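Side-chain contacts in FKBP-type peptidyl-prolyl cis-trans isomerase FkpA (Escherichia coli, PDB 1Q6H), which speeds protein folding by catalysing the cis-trans isomerisation of peptide bonds preceding proline, and also acts as a folding chaperone: residues A[37-42]-A[47-52]; A[64-67]-A[72-75]; A[98-103]-A[194-199]; A[148-153]-A[207-212]. All coordinates share one frame; numbering follows the deposited sequence.

Interaction 1: A[37-42]-A[47-52]; sequences NSLKEQ and IKLDKD
Gln42, in the last turn of helix 19-43, reaches across to Ile47 and Leu49 where the chain makes a tight helix-loop-helix reversal in the N-terminal domain. Gln42 CB sits against Ile47, 4.1 Å from Ile47 CB and 3.6 Å from Ile47 O. CG lies beside the backbone N and anti to the carbonyl carbon (chi1 -70°), and the extended chain beyond it carries the amide over to Leu49. There Gln42 OE1 comes within 3.3 Å of Leu49 CD1, with CD and NE2 farther from the same methyl. OE1 also accepts from water 2, which donates to Ile47 O and accepts from Leu49 N, so a single water ties the amide to the loop backbone. A leucine here would probably leave that water without its side-chain acceptor and weaken its hold on the loop. The backbone closes the reversal with Ile47 N to Gln42 O (3.1 Å), the donor standing above the carbonyl plane. One turn earlier, Leu39 crosses Leu49 at about a right angle, CD1 to CD1, while its CD2 lies along the aliphatic part of Lys51, 3.9 Å from Lys51 CE. Phe80 of helix 70-112 and Leu27 of the second subunit both pack against Gln42 and Leu49. At the solvent side, Lys51 NZ donates to water 1 at 2.8 Å, and Lys40 NZ reaches the same water through a weaker bond.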
loop_
_atom_site.group_PDB
_atom_site.type_symbol
_atom_site.label_atom_id
_atom_site.label_comp_id
_atom_site.label_asym_id
_atom_site.label_seq_id
_atom_site.Cartn_x
_atom_site.Cartn_y
_atom_site.Cartn_z
ATOM N N ASN A 37 4.703 16.145 -0.351
ATOM C CA ASN A 37 4.628 15.598 0.991
ATOM C C ASN A 37 5.656 14.472 1.220
ATOM O O ASN A 37 6.253 14.394 2.299
ATOM C CB ASN A 37 3.191 15.137 1.347
ATOM C CG ASN A 37 2.201 16.301 1.495
ATOM O OD1 ASN A 37 0.971 16.117 1.389
ATOM N ND2 ASN A 37 2.726 17.501 1.734
ATOM N N SER A 38 5.854 13.602 0.225
ATOM C CA SER A 38 6.862 12.537 0.302
ATOM C C SER A 38 8.268 13.085 0.493
ATOM O O SER A 38 9.030 12.591 1.321
ATOM C CB SER A 38 6.859 11.692 -0.970
ATOM O OG SER A 38 5.577 11.141 -1.196
ATOM N N LEU A 39 8.628 14.079 -0.306
ATOM C CA LEU A 39 9.924 14.734 -0.131
ATOM C C LEU A 39 10.045 15.406 1.253
ATOM O O LEU A 39 11.128 15.418 1.849
ATOM C CB LEU A 39 10.194 15.727 -1.259
ATOM C CG LEU A 39 10.989 15.122 -2.438
ATOM C CD1 LEU A 39 10.307 13.911 -3.084
ATOM C CD2 LEU A 39 11.306 16.155 -3.502
ATOM N N LYS A 40 8.944 15.953 1.761
ATOM C CA LYS A 40 8.975 16.536 3.083
ATOM C C LYS A 40 9.389 15.485 4.113
ATOM O O LYS A 40 10.230 15.747 4.987
ATOM C CB LYS A 40 7.634 17.179 3.452
ATOM C CG LYS A 40 7.372 18.489 2.727
ATOM C CD LYS A 40 6.365 19.392 3.463
ATOM C CE LYS A 40 6.026 20.651 2.645
ATOM N NZ LYS A 40 7.104 21.000 1.650
ATOM N N GLU A 41 8.826 14.283 4.012
ATOM C CA GLU A 41 9.173 13.218 4.981
ATOM C C GLU A 41 10.631 12.795 4.853
ATOM O O GLU A 41 11.322 12.528 5.840
ATOM C CB GLU A 41 8.282 11.992 4.779
ATOM C CG GLU A 41 6.815 12.225 5.102
ATOM C CD GLU A 41 6.608 12.736 6.499
ATOM O OE1 GLU A 41 7.090 12.079 7.448
ATOM O OE2 GLU A 41 5.979 13.805 6.639
ATOM N N GLN A 42 11.094 12.755 3.621
ATOM C CA GLN A 42 12.465 12.379 3.329
ATOM C C GLN A 42 13.378 13.443 3.931
ATOM O O GLN A 42 14.435 13.130 4.490
ATOM C CB GLN A 42 12.693 12.303 1.808
ATOM C CG GLN A 42 11.998 11.113 1.061
ATOM C CD GLN A 42 11.943 11.326 -0.446
ATOM O OE1 GLN A 42 12.533 12.280 -0.953
ATOM N NE2 GLN A 42 11.238 10.435 -1.176
ATOM N N ILE A 47 17.447 13.533 3.695
ATOM C CA ILE A 47 17.417 13.307 2.252
ATOM C C ILE A 47 16.690 14.416 1.482
ATOM O O ILE A 47 15.472 14.596 1.598
ATOM C CB ILE A 47 16.743 11.953 1.940
ATOM C CG1 ILE A 47 17.556 10.801 2.544
ATOM C CG2 ILE A 47 16.629 11.768 0.429
ATOM C CD1 ILE A 47 16.829 9.487 2.689
ATOM N N LYS A 48 17.438 15.153 0.682
ATOM C CA LYS A 48 16.889 16.288 -0.023
ATOM C C LYS A 48 17.130 16.056 -1.504
ATOM O O LYS A 48 18.182 16.406 -2.032
ATOM C CB LYS A 48 17.544 17.596 0.467
ATOM C CG LYS A 48 17.118 18.026 1.878
ATOM C CD LYS A 48 17.800 19.336 2.349
ATOM C CE LYS A 48 16.948 20.038 3.372
ATOM N NZ LYS A 48 17.636 21.142 4.084
ATOM N N LEU A 49 16.167 15.400 -2.141
ATOM C CA LEU A 49 16.234 15.115 -3.567
ATOM C C LEU A 49 16.203 16.402 -4.375
ATOM O O LEU A 49 15.708 17.414 -3.923
ATOM C CB LEU A 49 15.049 14.236 -3.979
ATOM C CG LEU A 49 15.011 12.822 -3.418
ATOM C CD1 LEU A 49 13.852 12.051 -4.020
ATOM C CD2 LEU A 49 16.295 12.076 -3.701
ATOM N N ASP A 50 16.740 16.352 -5.582
ATOM C CA ASP A 50 16.796 17.512 -6.438
ATOM C C ASP A 50 15.440 17.687 -7.138
ATOM O O ASP A 50 15.057 16.869 -7.988
ATOM C CB ASP A 50 17.900 17.287 -7.449
ATOM C CG ASP A 50 18.066 18.444 -8.388
ATOM O OD1 ASP A 50 17.060 19.005 -8.840
ATOM O OD2 ASP A 50 19.179 18.852 -8.738
ATOM N N LYS A 51 14.700 18.731 -6.770
ATOM C CA LYS A 51 13.352 18.921 -7.296
ATOM C C LYS A 51 13.316 19.140 -8.811
ATOM O O LYS A 51 12.338 18.789 -9.453
ATOM C CB LYS A 51 12.609 20.049 -6.537
ATOM C CG LYS A 51 12.388 19.729 -5.044
ATOM C CD LYS A 51 11.444 20.707 -4.293
ATOM C CE LYS A 51 10.847 20.034 -3.014
ATOM N NZ LYS A 51 9.843 20.838 -2.227
ATOM N N ASP A 52 14.375 19.699 -9.388
ATOM C CA ASP A 52 14.390 19.992 -10.825
ATOM C C ASP A 52 14.437 18.699 -11.617
ATOM O O ASP A 52 13.774 18.548 -12.637
ATOM C CB ASP A 52 15.589 20.860 -11.206
ATOM C CG ASP A 52 15.446 22.317 -10.741
ATOM O OD1 ASP A 52 14.328 22.889 -10.806
ATOM O OD2 ASP A 52 16.421 22.961 -10.319
HETATM O O HOH W 1 8.859 18.973 -0.328
HETATM O O HOH W 2 13.857 14.664 -0.431
#

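Interaction 2: A[64-67]-A[72-75]; sequences DKSK and EIEQ
The carboxylate of Glu72 and the peptide carbonyl of Lys67 are the flat groups that meet here, and they meet loosely: Glu72 OE1 lies 3.9 Å from Lys67 O, with the carbonyl oxygen beyond OE1 and tilted about 33° out of the carboxylate plane. Both atoms are acceptors, so the approach is simple proximity, and the stronger tie of OE1 is to the backbone N of Ser69. That bond is one half of a capping box, the side chain three residues into helix 70-112 accepting from the N-H of the residue just ahead of the helix. A chi1 of -69° swings Glu72 CG back along the helix, and the extended chain beyond it runs on toward the helix start and puts OE1 beside Ser69. The segment 64-67 links two helices: Asp64, at positive phi, is the C-prime residue of the Schellman motif ending helix 51-62. The two backbones stay well apart, the CA atoms of Lys67 and Glu72 being 9.1 Å from each other, and only 76 Å² is buried between the segments. The lysine itself turns away, its NZ forming a salt bridge with Asp60 on helix 51-62, while its backbone N donates to the hydroxyl of Tyr25 of the second subunit, whose Ala29 packs on Ile73. Ser66 OG donates to Leu68 O and rests 4.2 Å from Ile73 CD1.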
loop_
_atom_site.group_PDB
_atom_site.type_symbol
_atom_site.label_atom_id
_atom_site.label_comp_id
_atom_site.label_asym_id
_atom_site.label_seq_id
_atom_site.Cartn_x
_atom_site.Cartn_y
_atom_site.Cartn_z
ATOM N N ASP A 64 7.128 9.727 -22.837
ATOM C CA ASP A 64 7.736 8.452 -23.257
ATOM C C ASP A 64 9.182 8.572 -23.671
ATOM O O ASP A 64 9.662 7.809 -24.509
ATOM C CB ASP A 64 6.900 7.808 -24.360
ATOM C CG ASP A 64 5.488 7.605 -23.915
ATOM O OD1 ASP A 64 5.327 7.011 -22.844
ATOM O OD2 ASP A 64 4.496 8.031 -24.539
ATOM N N LYS A 65 9.885 9.507 -23.033
ATOM C CA LYS A 65 11.300 9.739 -23.305
ATOM C C LYS A 65 12.149 9.722 -22.039
ATOM O O LYS A 65 13.182 10.395 -21.925
ATOM C CB LYS A 65 11.480 11.026 -24.095
ATOM C CG LYS A 65 10.832 10.937 -25.453
ATOM C CD LYS A 65 11.193 12.106 -26.335
ATOM C CE LYS A 65 10.299 12.196 -27.553
ATOM N NZ LYS A 65 11.064 12.873 -28.615
ATOM N N SER A 66 11.759 8.894 -21.102
ATOM C CA SER A 66 12.524 8.783 -19.875
ATOM C C SER A 66 13.977 8.362 -20.126
ATOM O O SER A 66 14.243 7.427 -20.898
ATOM C CB SER A 66 11.902 7.754 -18.974
ATOM O OG SER A 66 12.763 7.546 -17.859
ATOM N N LYS A 67 14.907 9.040 -19.453
ATOM C CA LYS A 67 16.323 8.727 -19.556
ATOM C C LYS A 67 16.621 7.427 -18.823
ATOM O O LYS A 67 17.698 6.866 -18.941
ATOM C CB LYS A 67 17.186 9.859 -18.979
ATOM C CG LYS A 67 17.176 11.109 -19.830
ATOM C CD LYS A 67 17.805 12.311 -19.106
ATOM C CE LYS A 67 17.984 13.496 -20.062
ATOM N NZ LYS A 67 16.692 13.892 -20.710
ATOM N N GLU A 72 15.609 0.343 -15.151
ATOM C CA GLU A 72 16.505 1.217 -14.447
ATOM C C GLU A 72 15.739 2.001 -13.370
ATOM O O GLU A 72 16.243 2.168 -12.277
ATOM C CB GLU A 72 17.201 2.142 -15.420
ATOM C CG GLU A 72 18.165 1.400 -16.310
ATOM C CD GLU A 72 18.603 2.191 -17.537
ATOM O OE1 GLU A 72 17.842 3.051 -18.055
ATOM O OE2 GLU A 72 19.739 1.924 -17.996
ATOM N N ILE A 73 14.534 2.470 -13.696
ATOM C CA ILE A 73 13.692 3.147 -12.728
ATOM C C ILE A 73 13.518 2.254 -11.497
ATOM O O ILE A 73 13.742 2.711 -10.368
ATOM C CB ILE A 73 12.342 3.470 -13.316
ATOM C CG1 ILE A 73 12.456 4.625 -14.316
ATOM C CG2 ILE A 73 11.360 3.806 -12.231
ATOM C CD1 ILE A 73 11.160 5.031 -14.859
ATOM N N GLU A 74 13.115 0.995 -11.718
ATOM C CA GLU A 74 12.907 0.084 -10.613
ATOM C C GLU A 74 14.196 -0.140 -9.823
ATOM O O GLU A 74 14.177 -0.129 -8.607
ATOM C CB GLU A 74 12.352 -1.283 -11.060
ATOM C CG GLU A 74 11.674 -2.008 -9.901
ATOM C CD GLU A 74 11.796 -3.531 -9.923
ATOM O OE1 GLU A 74 11.472 -4.158 -10.951
ATOM O OE2 GLU A 74 12.188 -4.106 -8.873
ATOM N N GLN A 75 15.310 -0.371 -10.497
ATOM C CA GLN A 75 16.552 -0.599 -9.767
ATOM C C GLN A 75 16.925 0.627 -8.916
ATOM O O GLN A 75 17.332 0.504 -7.755
ATOM C CB GLN A 75 17.678 -0.946 -10.730
ATOM C CG GLN A 75 19.006 -1.281 -10.049
ATOM C CD GLN A 75 19.862 -0.043 -9.753
ATOM O OE1 GLN A 75 19.865 0.919 -10.534
ATOM N NE2 GLN A 75 20.597 -0.073 -8.634
#

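Interaction 3: A[98-103]-A[194-199]; sequences DNEAKG and IPPELA
Glu100 carries this contact, reaching from the long helix 70-112 to Pro196 and Glu197 in the loop between strands 189-194 and 214-223 of the FKBP domain. Walking along the helix, Asp98 forms a salt bridge with Lys94 one turn earlier, whereas Asn99 uses its ND2 to bind Pro210 O farther along the same loop. Glu100 comes next. Its CG lies opposite the backbone N (chi1 -175°), and a bend at chi2 (86°) then swings the carboxylate across to the loop. Glu100 OE1 rests 3.6 Å from Pro196 CG, the two side chains meeting at a slant, and Glu100 OE2 comes to 2.7 Å from Glu197 OE2. The glutamates arrive from opposite directions with their carboxylate planes almost perpendicular, 88° apart, and Glu197 OE2 also lies 3.3 Å from Glu100 OE1. With an alanine here, Glu197 would probably lose its close carboxylate neighbour and a gap would be likely to open beside the Pro196 ring. Farther along the same helix, Arg107 packs on both Pro195 and Pro196, extending the join between the helix and the FKBP domain. Two carboxyl oxygens so close would repel strongly if both groups were charged; the spacing is therefore consistent with a raised affinity for a proton in the pair, and a change of pH would probably alter the contact.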
loop_
_atom_site.group_PDB
_atom_site.type_symbol
_atom_site.label_atom_id
_atom_site.label_comp_id
_atom_site.label_asym_id
_atom_site.label_seq_id
_atom_site.Cartn_x
_atom_site.Cartn_y
_atom_site.Cartn_z
ATOM N N ASP A 98 20.890 11.930 21.562
ATOM C CA ASP A 98 20.628 13.305 21.951
ATOM C C ASP A 98 19.641 13.360 23.127
ATOM O O ASP A 98 19.864 14.071 24.105
ATOM C CB ASP A 98 20.076 14.102 20.757
ATOM C CG ASP A 98 21.115 14.338 19.670
ATOM O OD1 ASP A 98 22.305 14.080 19.928
ATOM O OD2 ASP A 98 20.841 14.782 18.523
ATOM N N ASN A 99 18.574 12.577 23.045
ATOM C CA ASN A 99 17.562 12.595 24.084
ATOM C C ASN A 99 18.110 12.024 25.377
ATOM O O ASN A 99 17.804 12.556 26.454
ATOM C CB ASN A 99 16.283 11.877 23.633
ATOM C CG ASN A 99 15.509 12.672 22.568
ATOM O OD1 ASN A 99 15.695 13.871 22.415
ATOM N ND2 ASN A 99 14.658 11.992 21.822
ATOM N N GLU A 100 18.922 10.962 25.286
ATOM C CA GLU A 100 19.545 10.409 26.476
ATOM C C GLU A 100 20.395 11.498 27.147
ATOM O O GLU A 100 20.394 11.617 28.354
ATOM C CB GLU A 100 20.409 9.191 26.132
ATOM C CG GLU A 100 21.025 8.433 27.319
ATOM C CD GLU A 100 20.103 7.367 27.915
ATOM O OE1 GLU A 100 18.996 7.130 27.365
ATOM O OE2 GLU A 100 20.483 6.763 28.944
ATOM N N ALA A 101 21.146 12.270 26.367
ATOM C CA ALA A 101 22.004 13.281 26.969
ATOM C C ALA A 101 21.170 14.406 27.582
ATOM O O ALA A 101 21.384 14.755 28.716
ATOM C CB ALA A 101 23.027 13.813 25.978
ATOM N N LYS A 102 20.191 14.933 26.851
ATOM C CA LYS A 102 19.371 16.035 27.360
ATOM C C LYS A 102 18.590 15.638 28.615
ATOM O O LYS A 102 18.491 16.412 29.563
ATOM C CB LYS A 102 18.369 16.500 26.310
ATOM C CG LYS A 102 18.916 17.287 25.154
ATOM C CD LYS A 102 17.979 17.057 23.950
ATOM C CE LYS A 102 17.915 18.216 23.018
ATOM N NZ LYS A 102 17.135 17.808 21.796
ATOM N N GLY A 103 18.029 14.441 28.607
ATOM C CA GLY A 103 17.284 13.926 29.732
ATOM C C GLY A 103 18.121 13.736 30.987
ATOM O O GLY A 103 17.681 14.023 32.104
ATOM N N ILE A 194 11.103 10.446 35.106
ATOM C CA ILE A 194 11.454 9.052 34.845
ATOM C C ILE A 194 12.431 8.891 33.715
ATOM O O ILE A 194 12.151 9.323 32.571
ATOM C CB ILE A 194 10.187 8.256 34.528
ATOM C CG1 ILE A 194 9.057 8.606 35.494
ATOM C CG2 ILE A 194 10.484 6.792 34.499
ATOM C CD1 ILE A 194 7.760 7.806 35.285
ATOM N N PRO A 195 13.564 8.268 34.005
ATOM C CA PRO A 195 14.549 7.938 32.945
ATOM C C PRO A 195 13.959 6.934 31.937
ATOM O O PRO A 195 13.136 6.109 32.351
ATOM C CB PRO A 195 15.685 7.251 33.696
ATOM C CG PRO A 195 15.291 7.116 35.071
ATOM C CD PRO A 195 13.965 7.758 35.327
ATOM N N PRO A 196 14.390 6.984 30.666
ATOM C CA PRO A 196 13.897 6.079 29.629
ATOM C C PRO A 196 14.013 4.610 29.974
ATOM O O PRO A 196 13.133 3.813 29.608
ATOM C CB PRO A 196 14.773 6.382 28.408
ATOM C CG PRO A 196 15.741 7.445 28.788
ATOM C CD PRO A 196 15.426 7.910 30.170
ATOM N N GLU A 197 15.061 4.271 30.724
ATOM C CA GLU A 197 15.279 2.924 31.199
ATOM C C GLU A 197 14.117 2.401 32.073
ATOM O O GLU A 197 13.908 1.187 32.161
ATOM C CB GLU A 197 16.604 2.874 31.993
ATOM C CG GLU A 197 17.872 3.107 31.162
ATOM C CD GLU A 197 18.124 4.570 30.724
ATOM O OE1 GLU A 197 17.647 5.531 31.394
ATOM O OE2 GLU A 197 18.780 4.747 29.646
ATOM N N LEU A 198 13.386 3.304 32.737
ATOM C CA LEU A 198 12.227 2.917 33.561
ATOM C C LEU A 198 10.902 3.319 32.872
ATOM O O LEU A 198 9.856 3.343 33.501
ATOM C CB LEU A 198 12.269 3.610 34.949
ATOM C CG LEU A 198 13.544 3.319 35.738
ATOM C CD1 LEU A 198 13.720 4.210 37.032
ATOM C CD2 LEU A 198 13.599 1.828 36.068
ATOM N N ALA A 199 10.981 3.647 31.595
ATOM C CA ALA A 199 9.829 4.053 30.808
ATOM C C ALA A 199 9.783 3.298 29.470
ATOM O O ALA A 199 9.654 2.081 29.477
ATOM C CB ALA A 199 9.852 5.542 30.595
#

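Interaction 4: A[148-153]-A[207-212]; sequences GTLIDG and GIPPNS
Leu150 and Ser212, whose CA atoms lie 7.0 Å apart, mark the nearest approach of two backbones that both turn: a type I turn from Leu150 to Gly153, closed by Gly153 N to Leu150 O, and a type II turn from Pro209 to Ser212. The Leu150 side chain spans the space between them. A chi1 of -54° keeps its CG on the side of the backbone N, and the two methyls straddle the same corner of the Pro209 ring, Leu150 CD1 at 3.9 Å and Leu150 CD2 at 4.1 Å from Pro209 CD. Leu150 CD2 also lies near two oxygens, 4.2 Å from Gly207 O and 4.4 Å from Ser212 OG. In the FKBP fold, strand 141-150 belongs to the curved antiparallel sheet, and the segment 207-212 lies near the end of the long loop leading into strand 214-223; in relatives this loop borders the proline-binding pocket. Phe156, on the neighbouring strand 155-158, touches both Leu150 and Ile208, so an aromatic ring backs the contact. The other turn is braced from within. Ser212 OG donates to Pro209 O at 2.6 Å, approaching from above the carbonyl plane (46° out of it), and Ser212 N adds a weak bond to the same oxygen, which is thus gripped twice. Gly207 has positive phi, at which a side chain would jam against the preceding carbonyl oxygen. Asn211 ND2 binds Ala96 O on the long helix 70-112.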
loop_
_atom_site.group_PDB
_atom_site.type_symbol
_atom_site.label_atom_id
_atom_site.label_comp_id
_atom_site.label_asym_id
_atom_site.label_seq_id
_atom_site.Cartn_x
_atom_site.Cartn_y
_atom_site.Cartn_z
ATOM N N GLY A 148 1.337 14.146 31.712
ATOM C CA GLY A 148 2.645 13.687 31.254
ATOM C C GLY A 148 3.258 14.585 30.186
ATOM O O GLY A 148 2.632 14.818 29.140
ATOM N N THR A 149 4.454 15.120 30.456
ATOM C CA THR A 149 5.160 15.971 29.506
ATOM C C THR A 149 6.581 15.481 29.239
ATOM O O THR A 149 7.204 14.830 30.073
ATOM C CB THR A 149 5.288 17.419 30.002
ATOM O OG1 THR A 149 5.940 17.434 31.270
ATOM C CG2 THR A 149 3.934 18.076 30.271
ATOM N N LEU A 150 7.085 15.830 28.065
ATOM C CA LEU A 150 8.454 15.541 27.708
ATOM C C LEU A 150 9.215 16.652 28.381
ATOM O O LEU A 150 8.620 17.617 28.849
ATOM C CB LEU A 150 8.685 15.532 26.202
ATOM C CG LEU A 150 7.798 14.627 25.308
ATOM C CD1 LEU A 150 8.103 14.843 23.792
ATOM C CD2 LEU A 150 7.946 13.178 25.680
ATOM N N ILE A 151 10.531 16.528 28.440
ATOM C CA ILE A 151 11.294 17.500 29.182
ATOM C C ILE A 151 11.199 18.865 28.548
ATOM O O ILE A 151 11.481 19.838 29.200
ATOM C CB ILE A 151 12.734 17.084 29.342
ATOM C CG1 ILE A 151 13.408 16.906 27.970
ATOM C CG2 ILE A 151 12.811 15.831 30.236
ATOM C CD1 ILE A 151 14.933 16.716 28.058
ATOM N N ASP A 152 10.795 18.959 27.293
ATOM C CA ASP A 152 10.688 20.281 26.680
ATOM C C ASP A 152 9.351 20.934 26.941
ATOM O O ASP A 152 9.115 22.040 26.482
ATOM C CB ASP A 152 10.953 20.232 25.173
ATOM C CG ASP A 152 9.868 19.524 24.402
ATOM O OD1 ASP A 152 8.971 18.893 25.019
ATOM O OD2 ASP A 152 9.851 19.542 23.154
ATOM N N GLY A 153 8.483 20.242 27.669
ATOM C CA GLY A 153 7.175 20.757 28.032
ATOM C C GLY A 153 6.023 20.200 27.221
ATOM O O GLY A 153 4.857 20.435 27.540
ATOM N N GLY A 207 4.298 9.268 20.053
ATOM C CA GLY A 207 4.217 10.432 20.927
ATOM C C GLY A 207 5.382 10.561 21.915
ATOM O O GLY A 207 5.580 11.603 22.549
ATOM N N ILE A 208 6.165 9.498 22.056
ATOM C CA ILE A 208 7.330 9.520 22.928
ATOM C C ILE A 208 8.589 9.102 22.183
ATOM O O ILE A 208 8.775 7.936 21.844
ATOM C CB ILE A 208 7.109 8.642 24.114
ATOM C CG1 ILE A 208 5.867 9.136 24.842
ATOM C CG2 ILE A 208 8.367 8.675 25.026
ATOM C CD1 ILE A 208 5.519 8.353 26.072
ATOM N N PRO A 209 9.443 10.071 21.894
ATOM C CA PRO A 209 10.684 9.780 21.173
ATOM C C PRO A 209 11.675 8.896 21.944
ATOM O O PRO A 209 11.625 8.722 23.161
ATOM C CB PRO A 209 11.270 11.169 20.874
ATOM C CG PRO A 209 10.133 12.166 21.164
ATOM C CD PRO A 209 9.248 11.510 22.151
ATOM N N PRO A 210 12.571 8.283 21.187
ATOM C CA PRO A 210 13.599 7.401 21.736
ATOM C C PRO A 210 14.328 7.995 22.905
ATOM O O PRO A 210 14.727 9.171 22.856
ATOM C CB PRO A 210 14.566 7.239 20.558
ATOM C CG PRO A 210 13.739 7.412 19.381
ATOM C CD PRO A 210 12.655 8.389 19.729
ATOM N N ASN A 211 14.547 7.190 23.936
ATOM C CA ASN A 211 15.256 7.626 25.118
ATOM C C ASN A 211 14.730 8.925 25.767
ATOM O O ASN A 211 15.494 9.768 26.197
ATOM C CB ASN A 211 16.741 7.716 24.815
ATOM C CG ASN A 211 17.390 6.344 24.742
ATOM O OD1 ASN A 211 16.866 5.379 25.291
ATOM N ND2 ASN A 211 18.521 6.252 24.041
ATOM N N SER A 212 13.415 9.080 25.817
ATOM C CA SER A 212 12.808 10.242 26.450
ATOM C C SER A 212 12.664 10.084 27.957
ATOM O O SER A 212 12.141 9.098 28.455
ATOM C CB SER A 212 11.420 10.528 25.875
ATOM O OG SER A 212 11.494 10.919 24.512
#

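How the interactions relate
From the N terminus, interaction 1 closes the short loop between helices 19-43 and 51-62, and interaction 2 then closes the next connection, between helices 51-62 and 70-112. The two stand in series, about 19 Å apart between centres, and both touch the second subunit. Helix 70-112 then runs on to interaction 3, about 46 Å from interaction 2 between centres, where it meets the FKBP domain. Interaction 3 closes a span of 90 residues and interaction 4 one of 53; they cross, their segments alternating along the chain as 98-103, 148-153, 194-199 and 207-212. They also touch, and together they draw helix, the end of strand 141-150 and the loop before strand 214-223 into one cluster.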